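PDB 4OVS: TRAP dicarboxylate transporter, DctP subunit from Sulfurospirillum deleyianum, which probably serves as the periplasmic solute-binding subunit of a TRAP transporter, capturing succinate or a related dicarboxylate for uptake. Local coordinates for residues F147-S152 / L226-H231; N209-F214 / D277-I282. All coordinates share one frame; numbering follows the deposited sequence.

Interaction 1. Residues F147-S152 / L226-H231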
loop_
_atom_site.group_PDB
_atom_site.type_symbol
_atom_site.label_atom_id
_atom_site.label_comp_id
_atom_site.label_asym_id
_atom_site.label_seq_id
_atom_site.Cartn_x
_atom_site.Cartn_y
_atom_site.Cartn_z
ATOM N N PHE A 147 0.875 -8.345 -2.953
ATOM C CA PHE A 147 -0.342 -8.502 -3.708
ATOM C C PHE A 147 -1.547 -8.616 -2.771
ATOM O O PHE A 147 -1.425 -9.050 -1.633
ATOM C CB PHE A 147 -0.235 -9.722 -4.618
ATOM C CG PHE A 147 0.664 -9.509 -5.790
ATOM C CD1 PHE A 147 0.177 -8.958 -6.971
ATOM C CD2 PHE A 147 1.993 -9.822 -5.704
ATOM C CE1 PHE A 147 0.998 -8.753 -8.030
ATOM C CE2 PHE A 147 2.815 -9.612 -6.766
ATOM C CZ PHE A 147 2.312 -9.081 -7.938
ATOM N N LYS A 148 -2.703 -8.226 -3.288
ATOM C CA LYS A 148 -3.903 -8.006 -2.499
ATOM C C LYS A 148 -4.842 -9.213 -2.603
ATOM O O LYS A 148 -4.860 -9.900 -3.632
ATOM C CB LYS A 148 -4.635 -6.763 -2.997
ATOM C CG LYS A 148 -3.919 -5.446 -2.759
ATOM C CD LYS A 148 -4.811 -4.263 -3.148
ATOM C CE LYS A 148 -5.185 -4.343 -4.623
ATOM N NZ LYS A 148 -5.762 -3.079 -5.139
ATOM N N HIS A 149 -5.656 -9.426 -1.561
ATOM C CA HIS A 149 -6.564 -10.587 -1.499
ATOM C C HIS A 149 -7.936 -10.181 -1.027
ATOM O O HIS A 149 -8.062 -9.331 -0.157
ATOM C CB HIS A 149 -6.014 -11.610 -0.521
ATOM C CG HIS A 149 -4.613 -11.988 -0.810
ATOM N ND1 HIS A 149 -4.268 -12.729 -1.915
ATOM C CD2 HIS A 149 -3.455 -11.678 -0.182
ATOM C CE1 HIS A 149 -2.955 -12.863 -1.956
ATOM N NE2 HIS A 149 -2.439 -12.248 -0.909
ATOM N N LEU A 150 -8.962 -10.786 -1.609
ATOM C CA LEU A 150 -10.313 -10.459 -1.276
ATOM C C LEU A 150 -10.804 -11.256 -0.055
ATOM O O LEU A 150 -10.584 -12.473 0.038
ATOM C CB LEU A 150 -11.218 -10.799 -2.465
ATOM C CG LEU A 150 -11.174 -9.983 -3.737
ATOM C CD1 LEU A 150 -12.077 -10.616 -4.778
ATOM C CD2 LEU A 150 -11.600 -8.567 -3.462
ATOM N N SER A 151 -11.500 -10.585 0.854
ATOM C CA SER A 151 -12.138 -11.263 1.976
ATOM C C SER A 151 -13.536 -10.744 2.133
ATOM O O SER A 151 -13.873 -9.680 1.621
ATOM C CB SER A 151 -11.374 -10.984 3.272
ATOM O OG SER A 151 -11.366 -9.600 3.548
ATOM N N SER A 152 -14.352 -11.471 2.892
ATOM C CA SER A 152 -15.731 -11.081 3.092
ATOM C C SER A 152 -16.267 -11.656 4.381
ATOM O O SER A 152 -15.705 -12.620 4.930
ATOM C CB SER A 152 -16.584 -11.606 1.936
ATOM O OG SER A 152 -17.961 -11.336 2.121
ATOM N N LEU A 226 -11.511 -15.659 3.297
ATOM C CA LEU A 226 -10.382 -15.053 2.594
ATOM C C LEU A 226 -10.052 -15.815 1.320
ATOM O O LEU A 226 -9.876 -17.038 1.340
ATOM C CB LEU A 226 -9.127 -15.032 3.488
ATOM C CG LEU A 226 -7.834 -14.551 2.822
ATOM C CD1 LEU A 226 -7.860 -13.095 2.517
ATOM C CD2 LEU A 226 -6.621 -14.848 3.715
ATOM N N THR A 227 -9.946 -15.092 0.211
ATOM C CA THR A 227 -9.593 -15.702 -1.063
ATOM C C THR A 227 -8.251 -15.204 -1.548
ATOM O O THR A 227 -8.025 -14.000 -1.685
ATOM C CB THR A 227 -10.683 -15.428 -2.126
ATOM O OG1 THR A 227 -11.885 -16.067 -1.719
ATOM C CG2 THR A 227 -10.299 -15.976 -3.457
ATOM N N LEU A 228 -7.340 -16.134 -1.800
ATOM C CA LEU A 228 -5.993 -15.755 -2.254
ATOM C C LEU A 228 -6.037 -15.397 -3.747
ATOM O O LEU A 228 -5.598 -16.135 -4.619
ATOM C CB LEU A 228 -4.978 -16.849 -1.924
ATOM C CG LEU A 228 -4.889 -17.196 -0.430
ATOM C CD1 LEU A 228 -3.945 -18.321 -0.161
ATOM C CD2 LEU A 228 -4.478 -16.047 0.408
ATOM N N SER A 229 -6.616 -14.238 -4.012
ATOM C CA SER A 229 -6.886 -13.775 -5.369
ATOM C C SER A 229 -5.708 -13.084 -6.051
ATOM O O SER A 229 -5.590 -13.115 -7.260
ATOM C CB SER A 229 -8.075 -12.828 -5.340
ATOM O OG SER A 229 -7.894 -11.826 -4.370
ATOM N N ASN A 230 -4.837 -12.442 -5.292
ATOM C CA ASN A 230 -3.677 -11.833 -5.915
ATOM C C ASN A 230 -4.062 -10.934 -7.068
ATOM O O ASN A 230 -3.378 -10.863 -8.050
ATOM C CB ASN A 230 -2.735 -12.925 -6.430
ATOM C CG ASN A 230 -2.036 -13.638 -5.320
ATOM O OD1 ASN A 230 -1.184 -13.076 -4.656
ATOM N ND2 ASN A 230 -2.408 -14.882 -5.091
ATOM N N HIS A 231 -5.150 -10.204 -6.926
ATOM C CA HIS A 231 -5.769 -9.623 -8.100
ATOM C C HIS A 231 -5.236 -8.224 -8.394
ATOM O O HIS A 231 -5.425 -7.719 -9.484
ATOM C CB HIS A 231 -7.271 -9.612 -7.893
ATOM C CG HIS A 231 -7.675 -8.768 -6.744
ATOM N ND1 HIS A 231 -7.743 -9.245 -5.454
ATOM C CD2 HIS A 231 -7.939 -7.445 -6.676
ATOM C CE1 HIS A 231 -8.086 -8.258 -4.645
ATOM N NE2 HIS A 231 -8.200 -7.156 -5.362
HETATM O O HOH W 1 0.222 -13.219 -1.836
#

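Interaction 2. Residues N209-F214 / D277-I282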
loop_
_atom_site.group_PDB
_atom_site.type_symbol
_atom_site.label_atom_id
_atom_site.label_comp_id
_atom_site.label_asym_id
_atom_site.label_seq_id
_atom_site.Cartn_x
_atom_site.Cartn_y
_atom_site.Cartn_z
ATOM N N ASN A 209 -6.820 -6.690 0.744
ATOM C CA ASN A 209 -5.615 -6.371 1.494
ATOM C C ASN A 209 -4.469 -7.297 1.166
ATOM O O ASN A 209 -4.678 -8.447 0.802
ATOM C CB ASN A 209 -5.838 -6.491 2.990
ATOM C CG ASN A 209 -6.882 -5.529 3.503
ATOM O OD1 ASN A 209 -8.049 -5.877 3.593
ATOM N ND2 ASN A 209 -6.486 -4.314 3.765
ATOM N N PRO A 210 -3.242 -6.794 1.323
ATOM C CA PRO A 210 -2.111 -7.687 1.359
ATOM C C PRO A 210 -2.147 -8.446 2.693
ATOM O O PRO A 210 -2.797 -7.978 3.603
ATOM C CB PRO A 210 -0.926 -6.743 1.259
ATOM C CG PRO A 210 -1.417 -5.469 1.770
ATOM C CD PRO A 210 -2.846 -5.385 1.472
ATOM N N LEU A 211 -1.522 -9.612 2.773
ATOM C CA LEU A 211 -1.608 -10.471 3.972
ATOM C C LEU A 211 -1.042 -9.769 5.185
ATOM O O LEU A 211 -1.481 -10.002 6.321
ATOM C CB LEU A 211 -0.891 -11.820 3.751
ATOM C CG LEU A 211 -1.535 -12.731 2.720
ATOM C CD1 LEU A 211 -0.866 -14.116 2.731
ATOM C CD2 LEU A 211 -3.036 -12.864 2.985
ATOM N N SER A 212 -0.097 -8.870 4.942
ATOM C CA SER A 212 0.564 -8.118 5.997
ATOM C C SER A 212 -0.456 -7.302 6.814
ATOM O O SER A 212 -0.560 -7.415 8.030
ATOM C CB SER A 212 1.594 -7.172 5.330
ATOM O OG SER A 212 0.935 -6.229 4.434
ATOM N N ASN A 213 -1.240 -6.488 6.132
ATOM C CA ASN A 213 -2.269 -5.702 6.802
ATOM C C ASN A 213 -3.447 -6.553 7.318
ATOM O O ASN A 213 -4.002 -6.276 8.381
ATOM C CB ASN A 213 -2.786 -4.626 5.867
ATOM C CG ASN A 213 -1.781 -3.522 5.636
ATOM O OD1 ASN A 213 -0.842 -3.314 6.418
ATOM N ND2 ASN A 213 -1.991 -2.776 4.577
ATOM N N PHE A 214 -3.811 -7.577 6.564
ATOM C CA PHE A 214 -4.921 -8.449 6.917
ATOM C C PHE A 214 -4.737 -9.030 8.316
ATOM O O PHE A 214 -5.663 -9.027 9.096
ATOM C CB PHE A 214 -5.071 -9.564 5.883
ATOM C CG PHE A 214 -6.323 -10.367 6.016
ATOM C CD1 PHE A 214 -7.539 -9.848 5.630
ATOM C CD2 PHE A 214 -6.267 -11.667 6.489
ATOM C CE1 PHE A 214 -8.715 -10.596 5.759
ATOM C CE2 PHE A 214 -7.439 -12.432 6.632
ATOM C CZ PHE A 214 -8.657 -11.901 6.257
ATOM N N ASP A 277 5.267 -16.011 6.033
ATOM C CA ASP A 277 5.027 -15.840 7.458
ATOM C C ASP A 277 3.546 -15.529 7.750
ATOM O O ASP A 277 2.952 -16.119 8.628
ATOM C CB ASP A 277 5.912 -14.711 7.976
ATOM C CG ASP A 277 5.832 -14.535 9.473
ATOM O OD1 ASP A 277 5.520 -15.520 10.184
ATOM O OD2 ASP A 277 6.104 -13.403 9.944
HETATM N N MSE A 278 2.963 -14.569 7.028
HETATM C CA MSE A 278 1.593 -14.136 7.315
HETATM C C MSE A 278 0.602 -15.273 6.986
HETATM O O MSE A 278 -0.420 -15.460 7.683
HETATM C CB MSE A 278 1.291 -12.851 6.529
HETATM C CG MSE A 278 2.141 -11.685 6.996
HETATM SE SE MSE A 278 1.555 -11.214 8.830
HETATM C CE MSE A 278 3.159 -11.558 9.899
ATOM N N LEU A 279 0.908 -16.067 5.952
ATOM C CA LEU A 279 -0.049 -17.094 5.538
ATOM C C LEU A 279 -0.046 -18.179 6.616
ATOM O O LEU A 279 -1.083 -18.644 7.032
ATOM C CB LEU A 279 0.235 -17.640 4.157
ATOM C CG LEU A 279 -0.666 -18.774 3.645
ATOM C CD1 LEU A 279 -2.081 -18.310 3.572
ATOM C CD2 LEU A 279 -0.206 -19.256 2.284
ATOM N N ALA A 280 1.112 -18.482 7.168
ATOM C CA ALA A 280 1.160 -19.431 8.278
ATOM C C ALA A 280 0.333 -18.932 9.478
ATOM O O ALA A 280 -0.386 -19.691 10.114
ATOM C CB ALA A 280 2.582 -19.666 8.692
ATOM N N LYS A 281 0.442 -17.658 9.810
ATOM C CA LYS A 281 -0.284 -17.149 10.982
ATOM C C LYS A 281 -1.795 -17.112 10.751
ATOM O O LYS A 281 -2.606 -17.454 11.637
ATOM C CB LYS A 281 0.241 -15.765 11.370
ATOM C CG LYS A 281 1.608 -15.757 12.043
ATOM C CD LYS A 281 2.154 -14.319 12.082
ATOM C CE LYS A 281 3.551 -14.173 12.735
ATOM N NZ LYS A 281 3.610 -14.900 14.027
ATOM N N ILE A 282 -2.201 -16.692 9.561
ATOM C CA ILE A 282 -3.617 -16.686 9.229
ATOM C C ILE A 282 -4.187 -18.118 9.219
ATOM O O ILE A 282 -5.304 -18.367 9.696
ATOM C CB ILE A 282 -3.812 -15.932 7.920
ATOM C CG1 ILE A 282 -3.392 -14.502 8.141
ATOM C CG2 ILE A 282 -5.253 -16.012 7.385
ATOM C CD1 ILE A 282 -3.073 -13.824 6.921
#

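Interaction 1. Residues F147-S152 / L226-H231
Ser229 carries OG between its own backbone N and carbonyl carbon (chi1 51°), where the hydroxyl takes the N-H of Leu150 at 3.1 Å from N to OG. His231 has its CG in the corresponding position (chi1 63°), which brings the ring edge-on to Ser229 OG, hydrogen-bonded to ND1 at 2.8 Å; either could be the donor. A small hydroxyl suits this place, since it serves a backbone N-H and a ring nitrogen at once. The far nitrogen of the His231 ring bonds to Glu208, which also pairs with Lys148, while CE1 lies 3.7 Å from Leu150 CG.

On the other flank, the His149 ring receives Leu228 CD2 over one face, a CH-pi contact 4.2 Å from methyl to centroid. The Asn230 amide runs alongside, its plane turned 83° from the ring, and a water bridges His149 NE2 and Asn230 OD1. A flat ring with a nitrogen at its rim suits this spot, taking a methyl on its face and a water at its edge. An alanine in place of His149 would probably leave the Leu228 methyl without its aromatic face and the water without its histidine partner.

The straight bond from Thr227 N to Leu150 O (2.7 Å) and the non-hydrogen-bonded pair Ser151-Leu226 belong to an antiparallel strand pair, followed by an inverse gamma turn centred on Leu228, within the mixed sheet of this solute-binding protein.

Interaction 2. Residues N209-F214 / D277-I282
Leu211 reaches across to the long helix 253-289 with every part of its side chain except the branch point, and can be followed outward atom by atom. Its CB meets CB of Met278, a selenomethionine in this crystal, at 3.7 Å, a meeting possible because the backbones come close here, CA to CA 5.9 Å between Leu211 and Met278. At CG the chain forks. One methyl, CD1, goes to Leu279, resting 4.0 Å from its CB; the other, CD2, turns to Ile282 and stops 4.1 Å from CD1 of that residue. With CG anti to its own carbonyl carbon (chi1 -67°), the fork is spread over the surface formed by Met278, Leu279 and Ile282. A branched leucine fits here because its two methyls can serve two neighbours at once.

Ile282 suits its place for a different reason: its long branch extends the helix surface to a single methyl, CD1, which also meets Phe214, approaching the edge of the ring near its plane at 3.9 Å from CD2. The two side chains cross at about a right angle. Met278 starts toward the short helix: CG passes 4.0 Å from Ser212 CA, and the bends at chi2 (-68°) and chi3 then lead the end away.

The side chains meet through apolar contacts. Tyr215 adds to them from the short helix, and Leu226 of strand 225-227 touches both Phe214 and Ile282. Pro210 stands at the N-cap of helix 211-216, and the first turn presents Asn213 on the side away from helix 253-289, where its ND2 bonds to succinate. The arrangement is a small helix-helix interface, with a short ligand-binding helix backed by the long helix of this TRAP solute-binding protein.

In the fold
The two interactions have centres 11 Å apart and touch directly. Along the chain their segments alternate: 147-152, 209-214, 226-231, then 277-282. Strand 137-152 is central to the arrangement, pairing antiparallel with both 206-209 and 225-227 in the same mixed sheet. At the junction, His149 N probably bonds to Asn209 O, 2.7 Å away, while His149 CD2 packs 3.4 Å from Leu211 CD2. Helix 211-216, which follows strand 206-209, packs between strand 137-152 and helix 253-289. This arrangement places the succinate-binding Asn213 on a short helix packed against the sheet on one side and the long helix on another.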